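Local coordinates for NEQ263 (Nanoarchaeum equitans Kin4-M, PDB 5BN3), which is the NeqB subunit of an unusual ATP synthase core complex, built together with NeqA, and probably binds ATP as other members of the ATPase alpha/beta family do, at residues 261-266 with 296-301; 156-161 with 204-209; 242-247 with 252-257. All coordinates share one frame; numbering follows the deposited sequence.

Contact 1: 261-266 with 296-301; sequences SIYERS and GYITEG
Tyr-263 meets Ile-298 through the edge of its ring: the CG2 methyl of Ile-298 lies in the ring plane, 3.5 Å from CD2 of Tyr-263. The same methyl is 3.7 Å from Tyr-263 CB, so it fits the corner between the ring edge and the base of the side chain. Tyr-263 holds CG anti to its carbonyl carbon (chi1 -62°) and Ile-298 holds CG2 anti to its own backbone N, placing the groups that meet. The two side chains cross at about a right angle. A second methyl takes a face of the ring: Thr-299 CG2 sits above its rim, 4.2 Å from Tyr-263 CD2. The polar ends are settled elsewhere: Tyr-263 OH bonds Thr-295 OG1 and Glu-264 pairs with Lys-129. Lys-129 also binds Glu-300, and sharing it probably eases the approach of Glu-264 OE1 and Glu-300 OE2, 5.5 Å apart. Ser-266 OG donates a hydrogen bond of 2.8 Å to Tyr-263 O, just after the helix. The contact lies in the nucleotide-binding domain: the Thr-299 side chain is about 6 Å from that of Arg-326, seen to bind ADP, and Ile-298 O and Thr-299 O bond Arg-253 of a neighbouring alpha-chain subunit. It joins the end of helix 255-263 to the link between helix 290-296 and strand 301-304, with Pro-278 of strand 273-281 and Met-228 of helix 228-241 also touching Tyr-263.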
loop_
_atom_site.group_PDB
_atom_site.type_symbol
_atom_site.label_atom_id
_atom_site.label_comp_id
_atom_site.label_asym_id
_atom_site.label_seq_id
_atom_site.Cartn_x
_atom_site.Cartn_y
_atom_site.Cartn_z
ATOM N N SER B 261 -1.917 11.132 26.684
ATOM C CA SER B 261 -2.302 10.954 28.084
ATOM C C SER B 261 -1.092 10.609 28.947
ATOM O O SER B 261 -1.167 10.617 30.175
ATOM C CB SER B 261 -3.373 9.870 28.219
ATOM O OG SER B 261 -2.799 8.579 28.149
ATOM N N ILE B 262 0.025 10.305 28.291
ATOM C CA ILE B 262 1.294 10.083 28.969
ATOM C C ILE B 262 2.206 11.309 28.854
ATOM O O ILE B 262 2.671 11.837 29.864
ATOM C CB ILE B 262 2.002 8.846 28.393
ATOM C CG1 ILE B 262 1.225 7.584 28.766
ATOM C CG2 ILE B 262 3.425 8.741 28.900
ATOM C CD1 ILE B 262 1.873 6.339 28.275
ATOM N N TYR B 263 2.456 11.757 27.624
ATOM C CA TYR B 263 3.389 12.859 27.372
ATOM C C TYR B 263 2.977 14.174 28.041
ATOM O O TYR B 263 3.832 14.940 28.486
ATOM C CB TYR B 263 3.557 13.086 25.866
ATOM C CG TYR B 263 4.129 11.916 25.092
ATOM C CD1 TYR B 263 4.965 10.988 25.698
ATOM C CD2 TYR B 263 3.836 11.750 23.746
ATOM C CE1 TYR B 263 5.489 9.925 24.979
ATOM C CE2 TYR B 263 4.355 10.693 23.023
ATOM C CZ TYR B 263 5.178 9.787 23.643
ATOM O OH TYR B 263 5.692 8.738 22.917
ATOM N N GLU B 264 1.674 14.435 28.103
ATOM C CA GLU B 264 1.172 15.696 28.656
ATOM C C GLU B 264 1.167 15.731 30.182
ATOM O O GLU B 264 0.842 16.758 30.784
ATOM C CB GLU B 264 -0.225 16.010 28.109
ATOM C CG GLU B 264 -0.233 16.426 26.642
ATOM C CD GLU B 264 0.185 17.873 26.432
ATOM O OE1 GLU B 264 0.941 18.142 25.473
ATOM O OE2 GLU B 264 -0.256 18.749 27.207
ATOM N N ARG B 265 1.526 14.614 30.806
ATOM C CA ARG B 265 1.714 14.588 32.255
ATOM C C ARG B 265 3.137 15.034 32.563
ATOM O O ARG B 265 3.936 14.296 33.144
ATOM C CB ARG B 265 1.430 13.195 32.824
ATOM C CG ARG B 265 -0.034 12.778 32.696
ATOM C CD ARG B 265 -0.260 11.351 33.167
ATOM N NE ARG B 265 -0.297 11.236 34.624
ATOM C CZ ARG B 265 -0.449 10.089 35.280
ATOM N NH1 ARG B 265 -0.572 8.952 34.610
ATOM N NH2 ARG B 265 -0.471 10.077 36.604
ATOM N N SER B 266 3.435 16.260 32.152
ATOM C CA SER B 266 4.747 16.861 32.304
ATOM C C SER B 266 4.524 18.357 32.348
ATOM O O SER B 266 3.400 18.824 32.154
ATOM C CB SER B 266 5.618 16.520 31.100
ATOM O OG SER B 266 5.013 16.985 29.904
ATOM N N GLY B 296 5.938 13.019 17.437
ATOM C CA GLY B 296 6.360 14.315 16.938
ATOM C C GLY B 296 5.266 15.358 17.070
ATOM O O GLY B 296 5.542 16.514 17.395
ATOM N N TYR B 297 4.022 14.949 16.829
ATOM C CA TYR B 297 2.875 15.852 16.943
ATOM C C TYR B 297 2.517 16.210 18.387
ATOM O O TYR B 297 1.689 17.095 18.621
ATOM C CB TYR B 297 1.643 15.243 16.262
ATOM C CG TYR B 297 1.544 15.490 14.772
ATOM C CD1 TYR B 297 1.386 16.772 14.270
ATOM C CD2 TYR B 297 1.574 14.434 13.872
ATOM C CE1 TYR B 297 1.286 16.998 12.910
ATOM C CE2 TYR B 297 1.471 14.653 12.508
ATOM C CZ TYR B 297 1.326 15.938 12.037
ATOM O OH TYR B 297 1.220 16.176 10.685
ATOM N N ILE B 298 3.125 15.522 19.350
ATOM C CA ILE B 298 2.801 15.743 20.762
ATOM C C ILE B 298 3.933 16.383 21.567
ATOM O O ILE B 298 3.726 17.398 22.233
ATOM C CB ILE B 298 2.381 14.434 21.458
ATOM C CG1 ILE B 298 1.161 13.838 20.757
ATOM C CG2 ILE B 298 2.059 14.693 22.923
ATOM C CD1 ILE B 298 0.963 12.362 21.034
ATOM N N THR B 299 5.121 15.785 21.528
ATOM C CA THR B 299 6.257 16.340 22.265
ATOM C C THR B 299 6.622 17.727 21.747
ATOM O O THR B 299 6.271 18.095 20.624
ATOM C CB THR B 299 7.499 15.412 22.245
ATOM O OG1 THR B 299 7.935 15.201 20.896
ATOM C CG2 THR B 299 7.179 14.076 22.893
ATOM N N GLU B 300 7.320 18.496 22.575
ATOM C CA GLU B 300 7.693 19.851 22.198
ATOM C C GLU B 300 9.058 19.842 21.524
ATOM O O GLU B 300 9.974 20.566 21.917
ATOM C CB GLU B 300 7.646 20.777 23.417
ATOM C CG GLU B 300 6.214 21.054 23.877
ATOM C CD GLU B 300 6.094 21.373 25.355
ATOM O OE1 GLU B 300 7.072 21.163 26.106
ATOM O OE2 GLU B 300 5.006 21.830 25.767
ATOM N N GLY B 301 9.170 19.009 20.495
ATOM C CA GLY B 301 10.408 18.855 19.762
ATOM C C GLY B 301 10.985 17.461 19.891
ATOM O O GLY B 301 10.422 16.596 20.571
#

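Contact 2: 156-161 with 204-209; sequences TIIFAA and RVALTL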
loop_
_atom_site.group_PDB
_atom_site.type_symbol
_atom_site.label_atom_id
_atom_site.label_comp_id
_atom_site.label_asym_id
_atom_site.label_seq_id
_atom_site.Cartn_x
_atom_site.Cartn_y
_atom_site.Cartn_z
ATOM N N THR B 156 15.385 14.482 41.329
ATOM C CA THR B 156 15.036 13.067 41.337
ATOM C C THR B 156 14.895 12.589 39.893
ATOM O O THR B 156 14.231 13.236 39.080
ATOM C CB THR B 156 13.705 12.824 42.074
ATOM O OG1 THR B 156 13.809 13.287 43.427
ATOM C CG2 THR B 156 13.360 11.345 42.078
ATOM N N ILE B 157 15.532 11.469 39.568
ATOM C CA ILE B 157 15.381 10.870 38.246
ATOM C C ILE B 157 14.420 9.692 38.324
ATOM O O ILE B 157 14.587 8.802 39.155
ATOM C CB ILE B 157 16.730 10.378 37.690
ATOM C CG1 ILE B 157 17.689 11.557 37.508
ATOM C CG2 ILE B 157 16.538 9.665 36.362
ATOM C CD1 ILE B 157 19.070 11.152 37.042
ATOM N N ILE B 158 13.407 9.687 37.466
ATOM C CA ILE B 158 12.526 8.530 37.358
ATOM C C ILE B 158 12.709 7.878 35.993
ATOM O O ILE B 158 12.548 8.525 34.955
ATOM C CB ILE B 158 11.051 8.905 37.595
ATOM C CG1 ILE B 158 10.887 9.491 39.000
ATOM C CG2 ILE B 158 10.154 7.688 37.424
ATOM C CD1 ILE B 158 9.472 9.898 39.339
ATOM N N PHE B 159 13.062 6.597 36.004
ATOM C CA PHE B 159 13.330 5.852 34.783
ATOM C C PHE B 159 12.264 4.788 34.564
ATOM O O PHE B 159 12.091 3.893 35.392
ATOM C CB PHE B 159 14.718 5.210 34.861
ATOM C CG PHE B 159 15.045 4.312 33.701
ATOM C CD1 PHE B 159 14.857 4.738 32.395
ATOM C CD2 PHE B 159 15.570 3.047 33.919
ATOM C CE1 PHE B 159 15.170 3.910 31.330
ATOM C CE2 PHE B 159 15.886 2.217 32.861
ATOM C CZ PHE B 159 15.685 2.651 31.561
ATOM N N ALA B 160 11.539 4.900 33.455
ATOM C CA ALA B 160 10.552 3.894 33.087
ATOM C C ALA B 160 11.071 3.043 31.937
ATOM O O ALA B 160 11.208 3.527 30.811
ATOM C CB ALA B 160 9.242 4.547 32.705
ATOM N N ALA B 161 11.359 1.779 32.225
ATOM C CA ALA B 161 11.815 0.842 31.203
ATOM C C ALA B 161 10.645 0.001 30.708
ATOM O O ALA B 161 10.128 -0.848 31.437
ATOM C CB ALA B 161 12.911 -0.045 31.753
ATOM N N ARG B 204 2.682 4.929 33.497
ATOM C CA ARG B 204 1.623 5.532 34.305
ATOM C C ARG B 204 1.966 5.586 35.794
ATOM O O ARG B 204 1.709 6.594 36.456
ATOM C CB ARG B 204 0.292 4.804 34.078
ATOM C CG ARG B 204 -0.371 5.136 32.743
ATOM C CD ARG B 204 -1.634 4.321 32.513
ATOM N NE ARG B 204 -2.423 4.844 31.398
ATOM C CZ ARG B 204 -2.259 4.486 30.128
ATOM N NH1 ARG B 204 -1.333 3.595 29.802
ATOM N NH2 ARG B 204 -3.021 5.019 29.184
ATOM N N VAL B 205 2.546 4.511 36.323
ATOM C CA VAL B 205 2.951 4.515 37.727
ATOM C C VAL B 205 4.150 5.441 37.933
ATOM O O VAL B 205 4.258 6.107 38.961
ATOM C CB VAL B 205 3.243 3.084 38.279
ATOM C CG1 VAL B 205 2.091 2.145 37.970
ATOM C CG2 VAL B 205 4.528 2.521 37.706
ATOM N N ALA B 206 5.035 5.496 36.941
ATOM C CA ALA B 206 6.210 6.359 37.005
ATOM C C ALA B 206 5.822 7.834 37.002
ATOM O O ALA B 206 6.402 8.644 37.732
ATOM C CB ALA B 206 7.145 6.059 35.846
ATOM N N LEU B 207 4.853 8.185 36.163
ATOM C CA LEU B 207 4.374 9.562 36.083
ATOM C C LEU B 207 3.458 9.944 37.247
ATOM O O LEU B 207 3.386 11.113 37.626
ATOM C CB LEU B 207 3.678 9.810 34.742
ATOM C CG LEU B 207 4.630 9.924 33.551
ATOM C CD1 LEU B 207 3.865 9.901 32.245
ATOM C CD2 LEU B 207 5.435 11.199 33.662
ATOM N N THR B 208 2.753 8.964 37.808
ATOM C CA THR B 208 1.964 9.205 39.013
ATOM C C THR B 208 2.895 9.595 40.157
ATOM O O THR B 208 2.608 10.524 40.913
ATOM C CB THR B 208 1.134 7.969 39.408
ATOM O OG1 THR B 208 0.168 7.698 38.385
ATOM C CG2 THR B 208 0.411 8.207 40.723
ATOM N N LEU B 209 4.019 8.894 40.272
ATOM C CA LEU B 209 5.033 9.245 41.263
ATOM C C LEU B 209 5.640 10.606 40.946
ATOM O O LEU B 209 5.868 11.415 41.843
ATOM C CB LEU B 209 6.137 8.185 41.311
ATOM C CG LEU B 209 7.314 8.538 42.228
ATOM C CD1 LEU B 209 6.855 8.608 43.674
ATOM C CD2 LEU B 209 8.465 7.555 42.082
#
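Strand 156-161 and helix 204-209 run antiparallel, their segment axes 169° apart and 8.5 Å at closest approach, with Ala-160 and Ala-206 facing each other at the nearest CA pair. Ile-158 carries the contact by using both its branches. Its CG2 methyl, anti to the backbone N, rests 3.8 Å from Ala-206 CB. The other branch, extended with chi2 180°, carries CD1 to a point 3.7 Å from Leu-209 CD2 and equally near the carbonyl O of Ala-206. Leu-209 reaches back with CG anti to its own N (chi1 174°), and the two side chains cross obliquely. Two residues along the strand, Ala-160 CB meets the same Ala-206 CB at 4.1 Å; with only a methyl on each side, strand and helix can come close here. The side chains that meet are all apolar; the Ala-206 carbonyl O is the one polar atom touched. On the helix, Arg-204 O is gripped twice, by Thr-208 N and by Thr-208 OG1 at 2.7 Å, from opposite faces of the carbonyl plane. The packing is that of an alpha/beta P-loop NTPase core, one helix laid against a parallel sheet. Strand 156-162 lies between strands 185-190 and 220-226, and helix 196-215, which follows the first and precedes the second, rests on all three through Leu-209 on Ala-186, Ile-158 on Ala-206 and Leu-207 on Met-225.

Contact 3: 242-247 with 252-257; sequences RKEIPS and PAYLYT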
loop_
_atom_site.group_PDB
_atom_site.type_symbol
_atom_site.label_atom_id
_atom_site.label_comp_id
_atom_site.label_asym_id
_atom_site.label_seq_id
_atom_site.Cartn_x
_atom_site.Cartn_y
_atom_site.Cartn_z
ATOM N N ARG B 242 -9.307 -6.967 23.055
ATOM C CA ARG B 242 -10.606 -6.350 22.871
ATOM C C ARG B 242 -10.821 -6.482 21.373
ATOM O O ARG B 242 -9.875 -6.370 20.608
ATOM C CB ARG B 242 -10.521 -4.873 23.258
ATOM C CG ARG B 242 -11.554 -4.416 24.271
ATOM C CD ARG B 242 -10.917 -3.553 25.359
ATOM N NE ARG B 242 -10.156 -2.426 24.820
ATOM C CZ ARG B 242 -9.536 -1.512 25.564
ATOM N NH1 ARG B 242 -9.586 -1.579 26.887
ATOM N NH2 ARG B 242 -8.869 -0.526 24.982
ATOM N N LYS B 243 -12.037 -6.742 20.920
ATOM C CA LYS B 243 -12.211 -6.931 19.485
ATOM C C LYS B 243 -12.354 -5.592 18.753
ATOM O O LYS B 243 -13.247 -5.421 17.920
ATOM C CB LYS B 243 -13.392 -7.853 19.199
ATOM C CG LYS B 243 -13.253 -9.261 19.775
ATOM C CD LYS B 243 -12.115 -10.028 19.109
ATOM C CE LYS B 243 -12.450 -11.509 18.942
ATOM N NZ LYS B 243 -11.419 -12.246 18.148
ATOM N N GLU B 244 -11.455 -4.657 19.061
ATOM C CA GLU B 244 -11.487 -3.311 18.491
ATOM C C GLU B 244 -11.165 -3.278 16.999
ATOM O O GLU B 244 -10.379 -4.086 16.501
ATOM C CB GLU B 244 -10.513 -2.387 19.235
ATOM C CG GLU B 244 -10.834 -2.174 20.706
ATOM C CD GLU B 244 -9.959 -1.109 21.333
ATOM O OE1 GLU B 244 -9.939 -1.000 22.578
ATOM O OE2 GLU B 244 -9.292 -0.374 20.577
ATOM N N ILE B 245 -11.771 -2.325 16.298
ATOM C CA ILE B 245 -11.497 -2.115 14.884
ATOM C C ILE B 245 -10.150 -1.415 14.714
ATOM O O ILE B 245 -9.992 -0.253 15.093
ATOM C CB ILE B 245 -12.614 -1.293 14.219
ATOM C CG1 ILE B 245 -13.932 -2.071 14.267
ATOM C CG2 ILE B 245 -12.248 -0.962 12.790
ATOM C CD1 ILE B 245 -15.129 -1.298 13.757
ATOM N N PRO B 246 -9.172 -2.126 14.134
ATOM C CA PRO B 246 -7.787 -1.653 14.044
ATOM C C PRO B 246 -7.618 -0.491 13.071
ATOM O O PRO B 246 -8.393 -0.353 12.123
ATOM C CB PRO B 246 -7.040 -2.881 13.516
ATOM C CG PRO B 246 -8.061 -3.605 12.701
ATOM C CD PRO B 246 -9.367 -3.404 13.423
ATOM N N SER B 247 -6.611 0.340 13.317
ATOM C CA SER B 247 -6.253 1.407 12.391
ATOM C C SER B 247 -4.958 1.043 11.674
ATOM O O SER B 247 -4.651 -0.134 11.499
ATOM C CB SER B 247 -6.099 2.737 13.133
ATOM O OG SER B 247 -5.557 3.736 12.287
ATOM N N PRO B 252 -4.271 0.930 17.508
ATOM C CA PRO B 252 -5.619 1.433 17.805
ATOM C C PRO B 252 -5.831 2.859 17.305
ATOM O O PRO B 252 -4.877 3.634 17.209
ATOM C CB PRO B 252 -5.684 1.395 19.339
ATOM C CG PRO B 252 -4.257 1.371 19.792
ATOM C CD PRO B 252 -3.513 0.617 18.732
ATOM N N ALA B 253 -7.079 3.194 16.998
ATOM C CA ALA B 253 -7.433 4.508 16.472
ATOM C C ALA B 253 -7.114 5.647 17.438
ATOM O O ALA B 253 -6.885 6.783 17.016
ATOM C CB ALA B 253 -8.902 4.528 16.109
ATOM N N TYR B 254 -7.105 5.339 18.730
ATOM C CA TYR B 254 -6.873 6.341 19.765
ATOM C C TYR B 254 -5.408 6.425 20.197
ATOM O O TYR B 254 -5.113 6.943 21.271
ATOM C CB TYR B 254 -7.757 6.048 20.980
ATOM C CG TYR B 254 -7.680 4.617 21.455
ATOM C CD1 TYR B 254 -6.676 4.203 22.319
ATOM C CD2 TYR B 254 -8.615 3.682 21.045
ATOM C CE1 TYR B 254 -6.605 2.900 22.754
ATOM C CE2 TYR B 254 -8.554 2.382 21.476
ATOM C CZ TYR B 254 -7.548 1.993 22.328
ATOM O OH TYR B 254 -7.484 0.688 22.759
ATOM N N LEU B 255 -4.497 5.922 19.365
ATOM C CA LEU B 255 -3.074 5.901 19.713
ATOM C C LEU B 255 -2.528 7.286 20.064
ATOM O O LEU B 255 -1.799 7.437 21.043
ATOM C CB LEU B 255 -2.241 5.264 18.594
ATOM C CG LEU B 255 -0.734 5.176 18.862
ATOM C CD1 LEU B 255 -0.466 4.419 20.151
ATOM C CD2 LEU B 255 -0.003 4.517 17.705
ATOM N N TYR B 256 -2.893 8.294 19.277
ATOM C CA TYR B 256 -2.476 9.666 19.554
ATOM C C TYR B 256 -2.939 10.106 20.937
ATOM O O TYR B 256 -2.164 10.656 21.719
ATOM C CB TYR B 256 -3.036 10.617 18.491
ATOM C CG TYR B 256 -2.804 12.088 18.780
ATOM C CD1 TYR B 256 -3.726 12.829 19.510
ATOM C CD2 TYR B 256 -1.675 12.739 18.306
ATOM C CE1 TYR B 256 -3.522 14.168 19.773
ATOM C CE2 TYR B 256 -1.464 14.083 18.560
ATOM C CZ TYR B 256 -2.390 14.789 19.295
ATOM O OH TYR B 256 -2.191 16.124 19.555
ATOM N N THR B 257 -4.213 9.871 21.228
ATOM C CA THR B 257 -4.797 10.297 22.495
ATOM C C THR B 257 -4.164 9.567 23.681
ATOM O O THR B 257 -3.923 10.165 24.727
ATOM C CB THR B 257 -6.328 10.110 22.489
ATOM O OG1 THR B 257 -6.891 10.879 21.419
ATOM C CG2 THR B 257 -6.936 10.572 23.801
HETATM O O HOH W 1 -8.978 1.050 17.556
#
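The Glu-244 carboxylate lies at the edge of the Tyr-254 ring, its own plane turned 56° from the ring, while Pro-252 CB covers one ring face, 3.6 Å above the plane and toward the rim. Tyr-254 OH is 3.0 Å from both Glu-244 OE1 and Glu-244 OE2. Glu-244 and the Tyr-254 hydroxyl both lie at the edge of the Arg-242 guanidinium, whose plane is 53° from the ring; Arg-242 NH2 is 2.9 Å from Tyr-254 OH. Arg-242 NE and NH2 both give hydrogen bonds to Glu-244 OE1, each 2.7 Å long, in a side-on salt bridge that converges on one oxygen. The Arg-242 side chain bends at chi2 and chi3, bringing NE and NH2 to that oxygen. Pro-252 to Leu-255 form a type I beta turn leading into helix 255-263, with Tyr-254 at the N-cap position; a water accepts from Ala-253 N at 2.9 Å and lies 3.0 Å from Ile-245 O, linking the turn to the preceding loop. With Glu-244 replaced by an alanine, the Arg-242 guanidinium would probably lose its carboxylate mate and the Tyr-254 hydroxyl both oxygens. Glu-244 OE2 also binds Ser-239 OG of helix 228-241. Further along, Ser-247 CB packs 4.0 Å from Ala-253 CA.

From the N terminus, contact 2 comes first: it closes the 42-residue span from strand 156-162 to helix 196-215, which runs through helix 166-178 and strand 185-190. Contact 3 follows; its segments are four residues apart, within the longer connection from helix 228-241 to helix 255-263. Contact 1 then spans 29 residues, from the end of helix 255-263 to the approach to strand 301-304. The three are in series; none encloses or crosses another. Contacts 3 and 1 share helix 255-263 and touch where Tyr-256 CE2 lies 3.4 Å from Ile-298 CG1. Contacts 2 and 1 touch through Arg-265 NH2 and Thr-208 OG1, 3.0 Å apart and probably hydrogen-bonded, whereas contacts 2 and 3 do not meet.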